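Local coordinates for protein diguanylate cyclase (Vibrio cholerae serotype O1, PDB 6EIB) that catalyses, through this GGDEF (here GGEEF) domain, the magnesium-dependent condensation of two GTP molecules into c-di-GMP and is involved in biofilm formation, at residues A[115-127]-A[144-158]. Sequence-based numbering, arbitrary orientation. Where two conformers were deposited one is given.
Sequences EHIYLCAGVSSLH and LYKAKRNGRNRCCIY. With EDO (1,2-ethanediol), chain I; EDO (1,2-ethanediol), chain K; SO4 (sulfate ion), chain G; SO4 (sulfate ion), chain E.
Ala121 and Val123 hold strand 119-125 to strand 154-157, and to Tyr158 just after it, through four backbone hydrogen bonds: Ala121 N to Arg154 O, Cys156 N to Ala121 O, Val123 N to Cys156 O, and Tyr158 N to Val123 O, the last the straightest at 176°. Strand axes 5° apart and 4.7 Å at closest approach confirm parallel pairing.

Apolar contacts occur on both faces of the strand pair. On the face of Cys120 and Gly122, Cys120 CB lies 3.8 Å from Leu144 CD1 and 3.9 Å from Lys148 CG; Gly122 lets the helix backbone come close, its CA 3.4 Å from Leu144 N. On the face of Ala121 and Cys155, Ala121 CB meets Cys155 SG at 3.6 Å.

Tyr118 CE2 sits over one face of the Arg152 guanidinium, 3.5 Å from Arg152 CZ, with the two planes 28° apart. The same ring also reaches Asn153, its CD1 3.7 Å from Asn153 CG. One water links Leu119 N to Asn153 OD1, which Arg102 also binds.

The segments supply the first strand, and the end of the helix with the second strand, of a beta-alpha-beta unit: helix 133-148 packs against the sheet, strand 154-157 is an outermost strand of the sheet within this chain, and strand 31-38 flanks strand 119-125 on the other side.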
ATOM      1  N   GLU A 115      21.456   4.315  -3.379  1.00 33.81           N
ATOM      2  CA  GLU A 115      20.380   4.989  -4.088  1.00 33.45           C
ATOM      3  C   GLU A 115      19.166   5.121  -3.183  1.00 32.87           C
ATOM      4  O   GLU A 115      18.825   4.175  -2.456  1.00 33.12           O
ATOM      5  CB  GLU A 115      20.026   4.196  -5.338  1.00 35.44           C
ATOM      6  CG  GLU A 115      18.928   4.797  -6.193  1.00 37.35           C
ATOM      7  CD  GLU A 115      19.451   5.867  -7.141  1.00 40.97           C
ATOM      8  OE1 GLU A 115      20.669   6.157  -7.104  1.00 42.27           O
ATOM      9  OE2 GLU A 115      18.635   6.385  -7.944  1.00 43.28           O
ATOM     10  N   HIS A 116      18.513   6.287  -3.194  1.00 30.55           N
ATOM     11  CA  HIS A 116      17.293   6.414  -2.406  1.00 29.19           C
ATOM     12  C   HIS A 116      16.067   6.337  -3.310  1.00 26.91           C
ATOM     13  O   HIS A 116      16.047   6.884  -4.421  1.00 26.45           O
ATOM     14  CB  HIS A 116      17.290   7.699  -1.569  1.00 28.71           C
ATOM     15  CG  HIS A 116      18.213   7.629  -0.388  1.00 28.69           C
ATOM     16  ND1 HIS A 116      17.816   7.140   0.841  1.00 28.33           N
ATOM     17  CD2 HIS A 116      19.517   7.953  -0.263  1.00 31.87           C
ATOM     18  CE1 HIS A 116      18.837   7.179   1.677  1.00 31.56           C
ATOM     19  NE2 HIS A 116      19.887   7.667   1.039  1.00 31.93           N
ATOM     20  N   ILE A 117      15.097   5.546  -2.873  1.00 24.70           N
ATOM     21  CA  ILE A 117      13.874   5.312  -3.630  1.00 24.32           C
ATOM     22  C   ILE A 117      12.686   5.728  -2.763  1.00 23.96           C
ATOM     23  O   ILE A 117      12.723   5.560  -1.538  1.00 23.39           O
ATOM     24  CB  ILE A 117      13.762   3.827  -4.057  1.00 23.79           C
ATOM     25  CG1 ILE A 117      15.067   3.374  -4.699  1.00 26.58           C
ATOM     26  CG2 ILE A 117      12.597   3.580  -5.041  1.00 21.95           C
ATOM     27  CD1 ILE A 117      15.075   1.889  -5.080  1.00 28.29           C
ATOM     28  N   TYR A 118      11.623   6.224  -3.396  1.00 21.55           N
ATOM     29  CA  TYR A 118      10.499   6.820  -2.682  1.00 20.39           C
ATOM     30  C   TYR A 118       9.173   6.185  -3.139  1.00 20.06           C
ATOM     31  O   TYR A 118       9.109   5.539  -4.191  1.00 20.15           O
ATOM     32  CB  TYR A 118      10.481   8.359  -2.912  1.00 23.06           C
ATOM     33  CG  TYR A 118      11.790   9.041  -2.560  1.00 23.95           C
ATOM     34  CD1 TYR A 118      12.023   9.488  -1.264  1.00 23.94           C
ATOM     35  CD2 TYR A 118      12.813   9.201  -3.502  1.00 24.50           C
ATOM     36  CE1 TYR A 118      13.230  10.097  -0.913  1.00 25.63           C
ATOM     37  CE2 TYR A 118      14.060   9.801  -3.134  1.00 24.65           C
ATOM     38  CZ  TYR A 118      14.231  10.242  -1.847  1.00 25.13           C
ATOM     39  OH  TYR A 118      15.408  10.842  -1.429  1.00 28.71           O
ATOM     40  N   LEU A 119       8.116   6.389  -2.363  1.00 19.53           N
ATOM     41  CA  LEU A 119       6.812   5.861  -2.734  1.00 19.64           C
ATOM     42  C   LEU A 119       5.761   6.897  -2.392  1.00 20.94           C
ATOM     43  O   LEU A 119       6.057   7.840  -1.661  1.00 22.99           O
ATOM     44  CB  LEU A 119       6.554   4.510  -2.012  1.00 18.98           C
ATOM     45  CG  LEU A 119       6.481   4.440  -0.480  1.00 20.06           C
ATOM     46  CD1 LEU A 119       5.101   4.853   0.050  1.00 19.58           C
ATOM     47  CD2 LEU A 119       6.829   3.024  -0.015  1.00 19.34           C
ATOM     48  N   CYS A 120       4.551   6.756  -2.932  1.00 20.78           N
ATOM     49  CA  CYS A 120       3.428   7.584  -2.492  1.00 19.09           C
ATOM     50  C   CYS A 120       2.378   6.626  -1.993  1.00 18.47           C
ATOM     51  O   CYS A 120       2.403   5.464  -2.372  1.00 18.27           O
ATOM     52  CB  CYS A 120       2.840   8.439  -3.617  1.00 17.18           C
ATOM     53  SG  CYS A 120       3.963   9.796  -4.101  1.00 23.85           S
ATOM     54  N   ALA A 121       1.445   7.118  -1.189  1.00 18.85           N
ATOM     55  CA  ALA A 121       0.417   6.239  -0.650  1.00 18.95           C
ATOM     56  C   ALA A 121      -0.880   6.992  -0.570  1.00 20.76           C
ATOM     57  O   ALA A 121      -0.891   8.210  -0.319  1.00 22.44           O
ATOM     58  CB  ALA A 121       0.825   5.695   0.774  1.00 17.08           C
ATOM     59  N   GLY A 122      -1.979   6.284  -0.815  1.00 19.61           N
ATOM     60  CA  GLY A 122      -3.283   6.878  -0.603  1.00 18.98           C
ATOM     61  C   GLY A 122      -3.999   5.961   0.390  1.00 18.22           C
ATOM     62  O   GLY A 122      -3.829   4.734   0.332  1.00 17.57           O
ATOM     63  N   VAL A 123      -4.813   6.538   1.260  1.00 18.67           N
ATOM     64  CA  VAL A 123      -5.487   5.766   2.324  1.00 19.39           C
ATOM     65  C   VAL A 123      -6.996   6.000   2.402  1.00 19.62           C
ATOM     66  O   VAL A 123      -7.475   7.134   2.340  1.00 21.28           O
ATOM     67  CB  VAL A 123      -4.912   6.123   3.695  1.00 19.15           C
ATOM     68  CG1 VAL A 123      -5.481   5.198   4.761  1.00 19.54           C
ATOM     69  CG2 VAL A 123      -3.385   6.081   3.660  1.00 18.73           C
ATOM     70  N   SER A 124      -7.773   4.934   2.563  1.00 18.73           N
ATOM     71  CA  SER A 124      -9.166   5.149   2.842  1.00 19.34           C
ATOM     72  C   SER A 124      -9.625   3.998   3.692  1.00 20.23           C
ATOM     73  O   SER A 124      -8.819   3.163   4.126  1.00 21.32           O
ATOM     74  CB  SER A 124     -10.006   5.232   1.546  1.00 19.74           C
ATOM     75  OG  SER A 124     -11.314   5.764   1.813  1.00 20.77           O
ATOM     76  N   SER A 125     -10.930   3.939   3.904  1.00 20.33           N
ATOM     77  CA  SER A 125     -11.493   2.845   4.671  1.00 19.48           C
ATOM     78  C   SER A 125     -12.960   2.612   4.316  1.00 21.45           C
ATOM     79  O   SER A 125     -13.588   3.438   3.655  1.00 22.76           O
ATOM     80  CB  SER A 125     -11.346   3.119   6.160  1.00 19.36           C
ATOM     81  OG  SER A 125     -12.164   4.201   6.540  1.00 20.19           O
ATOM     82  N   LEU A 126     -13.522   1.508   4.810  1.00 23.24           N
ATOM     83  CA  LEU A 126     -14.927   1.185   4.541  1.00 23.44           C
ATOM     84  C   LEU A 126     -15.831   2.335   4.994  1.00 23.95           C
ATOM     85  O   LEU A 126     -15.658   2.854   6.101  1.00 24.07           O
ATOM     86  CB  LEU A 126     -15.323  -0.102   5.281  1.00 25.14           C
ATOM     87  CG  LEU A 126     -16.782  -0.578   5.283  1.00 27.17           C
ATOM     88  CD1 LEU A 126     -17.173  -1.070   3.940  1.00 26.18           C
ATOM     89  CD2 LEU A 126     -17.010  -1.641   6.369  1.00 30.09           C
ATOM     90  N   HIS A 127     -16.750   2.767   4.119  1.00 22.87           N
ATOM     91  CA  HIS A 127     -17.782   3.755   4.467  1.00 24.29           C
ATOM     92  C   HIS A 127     -19.168   3.056   4.460  1.00 30.02           C
ATOM     93  O   HIS A 127     -19.344   2.017   3.817  1.00 28.88           O
ATOM     94  CB  HIS A 127     -17.803   4.952   3.494  1.00 25.40           C
ATOM     95  CG  HIS A 127     -16.587   5.829   3.561  1.00 26.71           C
ATOM     96  ND1 HIS A 127     -16.480   6.997   2.833  1.00 25.98           N
ATOM     97  CD2 HIS A 127     -15.422   5.705   4.244  1.00 26.98           C
ATOM     98  CE1 HIS A 127     -15.318   7.570   3.093  1.00 26.74           C
ATOM     99  NE2 HIS A 127     -14.651   6.804   3.935  1.00 26.56           N
ATOM    100  N   LEU A 144      -4.184   8.234  -3.583  1.00 18.01           N
ATOM    101  CA  LEU A 144      -2.828   8.004  -4.062  1.00 17.04           C
ATOM    102  C   LEU A 144      -2.461   8.977  -5.181  1.00 19.63           C
ATOM    103  O   LEU A 144      -1.429   9.671  -5.138  1.00 19.92           O
ATOM    104  CB  LEU A 144      -2.702   6.543  -4.538  1.00 15.58           C
ATOM    105  CG  LEU A 144      -1.468   6.135  -5.360  1.00 16.63           C
ATOM    106  CD1 LEU A 144      -0.120   6.330  -4.585  1.00 18.66           C
ATOM    107  CD2 LEU A 144      -1.577   4.651  -5.736  1.00 17.66           C
ATOM    108  N   TYR A 145      -3.343   9.103  -6.171  1.00 19.96           N
ATOM    109  CA  TYR A 145      -3.059  10.008  -7.277  1.00 18.84           C
ATOM    110  C   TYR A 145      -3.107  11.467  -6.843  1.00 20.62           C
ATOM    111  O   TYR A 145      -2.411  12.331  -7.428  1.00 21.62           O
ATOM    112  CB  TYR A 145      -3.977   9.676  -8.495  1.00 31.35           C
ATOM    113  CG  TYR A 145      -3.362   8.481  -9.220  1.00 31.62           C
ATOM    114  CD1 TYR A 145      -3.465   7.197  -8.691  1.00 30.34           C
ATOM    115  CD2 TYR A 145      -2.581   8.660 -10.380  1.00 33.05           C
ATOM    116  CE1 TYR A 145      -2.856   6.113  -9.283  1.00 30.54           C
ATOM    117  CE2 TYR A 145      -1.961   7.562 -11.006  1.00 33.62           C
ATOM    118  CZ  TYR A 145      -2.097   6.292 -10.442  1.00 33.25           C
ATOM    119  OH  TYR A 145      -1.503   5.168 -11.014  1.00 34.10           O
ATOM    120  N   LYS A 146      -3.912  11.767  -5.834  1.00 18.37           N
ATOM    121  CA  LYS A 146      -3.916  13.117  -5.274  1.00 23.13           C
ATOM    122  C   LYS A 146      -2.532  13.389  -4.627  1.00 25.68           C
ATOM    123  O   LYS A 146      -1.925  14.458  -4.819  1.00 25.94           O
ATOM    124  CB  LYS A 146      -5.059  13.231  -4.269  1.00 26.56           C
ATOM    125  CG  LYS A 146      -5.384  14.597  -3.686  1.00 29.31           C
ATOM    126  CD  LYS A 146      -6.487  14.446  -2.596  1.00 61.74           C
ATOM    127  CE  LYS A 146      -7.681  13.559  -3.068  1.00 63.52           C
ATOM    128  NZ  LYS A 146      -8.615  13.044  -1.964  1.00 62.32           N
ATOM    129  N   ALA A 147      -2.022  12.401  -3.892  1.00 24.89           N
ATOM    130  CA  ALA A 147      -0.691  12.513  -3.285  1.00 24.64           C
ATOM    131  C   ALA A 147       0.385  12.789  -4.347  1.00 26.33           C
ATOM    132  O   ALA A 147       1.226  13.679  -4.205  1.00 27.24           O
ATOM    133  CB  ALA A 147      -0.365  11.229  -2.506  1.00 24.84           C
ATOM    134  N   LYS A 148       0.332  12.024  -5.427  1.00 27.06           N
ATOM    135  CA  LYS A 148       1.288  12.133  -6.531  1.00 27.97           C
ATOM    136  C   LYS A 148       1.289  13.504  -7.220  1.00 28.30           C
ATOM    137  O   LYS A 148       2.279  13.874  -7.857  1.00 30.60           O
ATOM    138  CB  LYS A 148       1.005  11.024  -7.537  1.00 28.96           C
ATOM    139  CG  LYS A 148       1.329   9.649  -7.006  1.00 29.39           C
ATOM    140  CD  LYS A 148       0.853   8.561  -7.986  1.00 32.84           C
ATOM    141  CE  LYS A 148       1.693   8.512  -9.240  1.00 35.70           C
ATOM    142  NZ  LYS A 148       2.989   7.870  -8.905  1.00 37.32           N
ATOM    143  N   ARG A 149       0.202  14.268  -7.110  1.00 27.23           N
ATOM    144  CA  ARG A 149       0.156  15.584  -7.746  1.00 30.00           C
ATOM    145  C   ARG A 149       1.218  16.530  -7.172  1.00 30.70           C
ATOM    146  O   ARG A 149       1.577  17.525  -7.822  1.00 29.49           O
ATOM    147  CB  ARG A 149      -1.213  16.260  -7.574  1.00 32.29           C
ATOM    148  CG  ARG A 149      -2.385  15.622  -8.264  1.00 34.93           C
ATOM    149  CD  ARG A 149      -2.146  15.264  -9.691  1.00 38.40           C
ATOM    150  NE  ARG A 149      -2.384  16.390 -10.583  1.00 42.90           N
ATOM    151  CZ  ARG A 149      -2.221  16.363 -11.907  1.00 43.75           C
ATOM    152  NH1 ARG A 149      -1.822  15.259 -12.528  1.00 42.69           N
ATOM    153  NH2 ARG A 149      -2.446  17.456 -12.607  1.00 45.35           N
ATOM    154  N   ASN A 150       1.667  16.263  -5.940  1.00 31.23           N
ATOM    155  CA  ASN A 150       2.617  17.159  -5.272  1.00 34.02           C
ATOM    156  C   ASN A 150       4.050  16.657  -5.316  1.00 31.32           C
ATOM    157  O   ASN A 150       4.950  17.214  -4.695  1.00 30.99           O
ATOM    158  CB  ASN A 150       2.157  17.393  -3.834  1.00 37.63           C
ATOM    159  CG  ASN A 150       0.936  18.283  -3.782  1.00 41.88           C
ATOM    160  OD1 ASN A 150       1.029  19.503  -3.850  1.00 46.23           O
ATOM    161  ND2 ASN A 150      -0.224  17.664  -3.697  1.00 42.56           N
ATOM    162  N   GLY A 151       4.244  15.587  -6.066  1.00 30.71           N
ATOM    163  CA  GLY A 151       5.554  15.014  -6.289  1.00 29.78           C
ATOM    164  C   GLY A 151       5.721  13.591  -5.791  1.00 27.10           C
ATOM    165  O   GLY A 151       4.743  12.888  -5.477  1.00 24.21           O
ATOM    166  N   ARG A 152       6.974  13.198  -5.619  1.00 27.09           N
ATOM    167  CA  ARG A 152       7.254  11.849  -5.173  1.00 27.00           C
ATOM    168  C   ARG A 152       7.240  11.944  -3.665  1.00 25.29           C
ATOM    169  O   ARG A 152       7.167  13.046  -3.134  1.00 25.60           O
ATOM    170  CB  ARG A 152       8.605  11.348  -5.696  1.00 27.94           C
ATOM    171  CG  ARG A 152       9.786  12.174  -5.192  1.00 30.10           C
ATOM    172  CD  ARG A 152      11.139  11.727  -5.723  1.00 30.23           C
ATOM    173  NE  ARG A 152      12.186  12.486  -5.025  1.00 32.79           N
ATOM    174  CZ  ARG A 152      13.483  12.447  -5.320  1.00 34.63           C
ATOM    175  NH1 ARG A 152      13.929  11.675  -6.308  1.00 33.51           N
ATOM    176  NH2 ARG A 152      14.333  13.192  -4.618  1.00 37.33           N
ATOM    177  N   ASN A 153       7.239  10.808  -2.980  1.00 24.96           N
ATOM    178  CA  ASN A 153       7.376  10.810  -1.514  1.00 25.22           C
ATOM    179  C   ASN A 153       6.262  11.612  -0.806  1.00 28.43           C
ATOM    180  O   ASN A 153       6.554  12.585  -0.089  1.00 30.80           O
ATOM    181  CB  ASN A 153       8.752  11.341  -1.108  1.00 25.64           C
ATOM    182  CG  ASN A 153       9.074  11.037   0.347  1.00 26.22           C
ATOM    183  OD1 ASN A 153       8.608  10.009   0.889  1.00 23.74           O
ATOM    184  ND2 ASN A 153       9.928  11.871   0.968  1.00 26.62           N
ATOM    185  N   ARG A 154       4.993  11.202  -1.034  1.00 26.98           N
ATOM    186  CA  ARG A 154       3.797  11.884  -0.504  1.00 26.45           C
ATOM    187  C   ARG A 154       2.706  10.889  -0.079  1.00 25.37           C
ATOM    188  O   ARG A 154       2.515   9.861  -0.708  1.00 23.82           O
ATOM    189  CB  ARG A 154       3.188  12.834  -1.541  1.00 26.75           C
ATOM    190  CG  ARG A 154       4.117  14.007  -2.002  1.00 31.08           C
ATOM    191  CD  ARG A 154       4.322  15.006  -0.862  1.00 31.96           C
ATOM    192  NE  ARG A 154       4.948  16.255  -1.293  1.00 33.05           N
ATOM    193  CZ  ARG A 154       6.264  16.439  -1.357  1.00 34.05           C
ATOM    194  NH1 ARG A 154       7.094  15.455  -1.017  1.00 34.12           N
ATOM    195  NH2 ARG A 154       6.750  17.606  -1.751  1.00 35.26           N
ATOM    196  N   CYS A 155       1.966  11.251   0.961  1.00 25.77           N
ATOM    197  CA  CYS A 155       0.867  10.438   1.457  0.55 26.07           C
ATOM    198  C   CYS A 155      -0.389  11.272   1.584  1.00 26.90           C
ATOM    199  O   CYS A 155      -0.329  12.427   2.004  1.00 29.65           O
ATOM    200  CB  CYS A 155       1.205   9.821   2.811  0.55 26.32           C
ATOM    201  SG  CYS A 155       2.246   8.393   2.684  0.55 26.35           S
ATOM    202  N   CYS A 156      -1.534  10.690   1.222  1.00 24.45           N
ATOM    203  CA  CYS A 156      -2.806  11.400   1.333  0.56 24.04           C
ATOM    204  C   CYS A 156      -3.912  10.496   1.865  1.00 23.88           C
ATOM    205  O   CYS A 156      -4.008   9.330   1.505  1.00 21.41           O
ATOM    206  CB  CYS A 156      -3.244  11.975  -0.021  0.56 23.88           C
ATOM    207  SG  CYS A 156      -2.524  13.582  -0.408  0.56 28.86           S
ATOM    208  N   ILE A 157      -4.763  11.049   2.716  1.00 25.43           N
ATOM    209  CA  ILE A 157      -5.966  10.321   3.113  1.00 27.11           C
ATOM    210  C   ILE A 157      -7.136  10.813   2.247  1.00 28.20           C
ATOM    211  O   ILE A 157      -7.239  12.005   1.950  1.00 27.92           O
ATOM    212  CB  ILE A 157      -6.257  10.511   4.589  1.00 30.34           C
ATOM    213  CG1 ILE A 157      -7.408   9.622   5.049  1.00 31.22           C
ATOM    214  CG2 ILE A 157      -6.577  11.940   4.882  1.00 33.45           C
ATOM    215  CD1 ILE A 157      -7.479   9.611   6.557  1.00 34.29           C
ATOM    216  N   TYR A 158      -7.985   9.912   1.779  1.00 30.30           N
ATOM    217  CA  TYR A 158      -9.128  10.386   0.987  1.00 33.62           C
ATOM    218  C   TYR A 158     -10.135  11.173   1.800  1.00 38.60           C
ATOM    219  O   TYR A 158     -10.580  10.718   2.846  1.00 40.64           O
ATOM    220  CB  TYR A 158      -9.846   9.224   0.310  1.00 33.02           C
ATOM    221  CG  TYR A 158     -11.050   9.670  -0.486  1.00 34.65           C
ATOM    222  CD1 TYR A 158     -12.307   9.787   0.126  1.00 35.52           C
ATOM    223  CD2 TYR A 158     -10.944   9.980  -1.826  1.00 35.81           C
ATOM    224  CE1 TYR A 158     -13.416  10.198  -0.577  1.00 36.78           C
ATOM    225  CE2 TYR A 158     -12.057  10.392  -2.549  1.00 36.96           C
ATOM    226  CZ  TYR A 158     -13.287  10.499  -1.913  1.00 38.12           C
ATOM    227  OH  TYR A 158     -14.402  10.903  -2.614  1.00 40.24           O
TER
HETATM  228  C1  EDO I 205      11.471  14.353  -0.790  1.00 50.90           C
HETATM  229  O1  EDO I 205      11.431  12.954  -0.517  1.00 52.26           O
HETATM  230  C2  EDO I 205      12.350  14.523  -2.009  1.00 50.94           C
HETATM  231  O2  EDO I 205      11.662  13.979  -3.143  1.00 50.81           O
HETATM  232  C1  EDO K 207      15.805   8.799  -8.341  1.00 49.26           C
HETATM  233  O1  EDO K 207      15.146   9.782  -7.524  1.00 49.30           O
HETATM  234  C2  EDO K 207      15.033   7.484  -8.269  1.00 49.34           C
HETATM  235  O2  EDO K 207      14.828   7.069  -6.902  1.00 48.37           O
HETATM  236  S   SO4 G 203     -15.758  11.862  -5.686  1.00 90.43           S
HETATM  237  O1  SO4 G 203     -14.583  11.017  -5.527  1.00 90.64           O
HETATM  238  O2  SO4 G 203     -15.410  13.224  -5.299  1.00 90.62           O
HETATM  239  O3  SO4 G 203     -16.170  11.871  -7.090  1.00 90.69           O
HETATM  240  O4  SO4 G 203     -16.825  11.346  -4.834  1.00 89.93           O
HETATM  241  S   SO4 E 201     -13.053   4.497  10.310  1.00 35.05           S
HETATM  242  O1  SO4 E 201     -12.791   3.718   9.103  1.00 36.66           O
HETATM  243  O2  SO4 E 201     -11.794   4.775  10.982  1.00 35.34           O
HETATM  244  O3  SO4 E 201     -13.719   5.747   9.975  1.00 32.57           O
HETATM  245  O4  SO4 E 201     -13.884   3.699  11.240  1.00 37.46           O
HETATM  246  O   HOH W   1       9.108   7.549   0.352  1.00 21.64           O
HETATM  247  O   HOH W   2     -11.223   7.862   3.720  1.00 35.03           O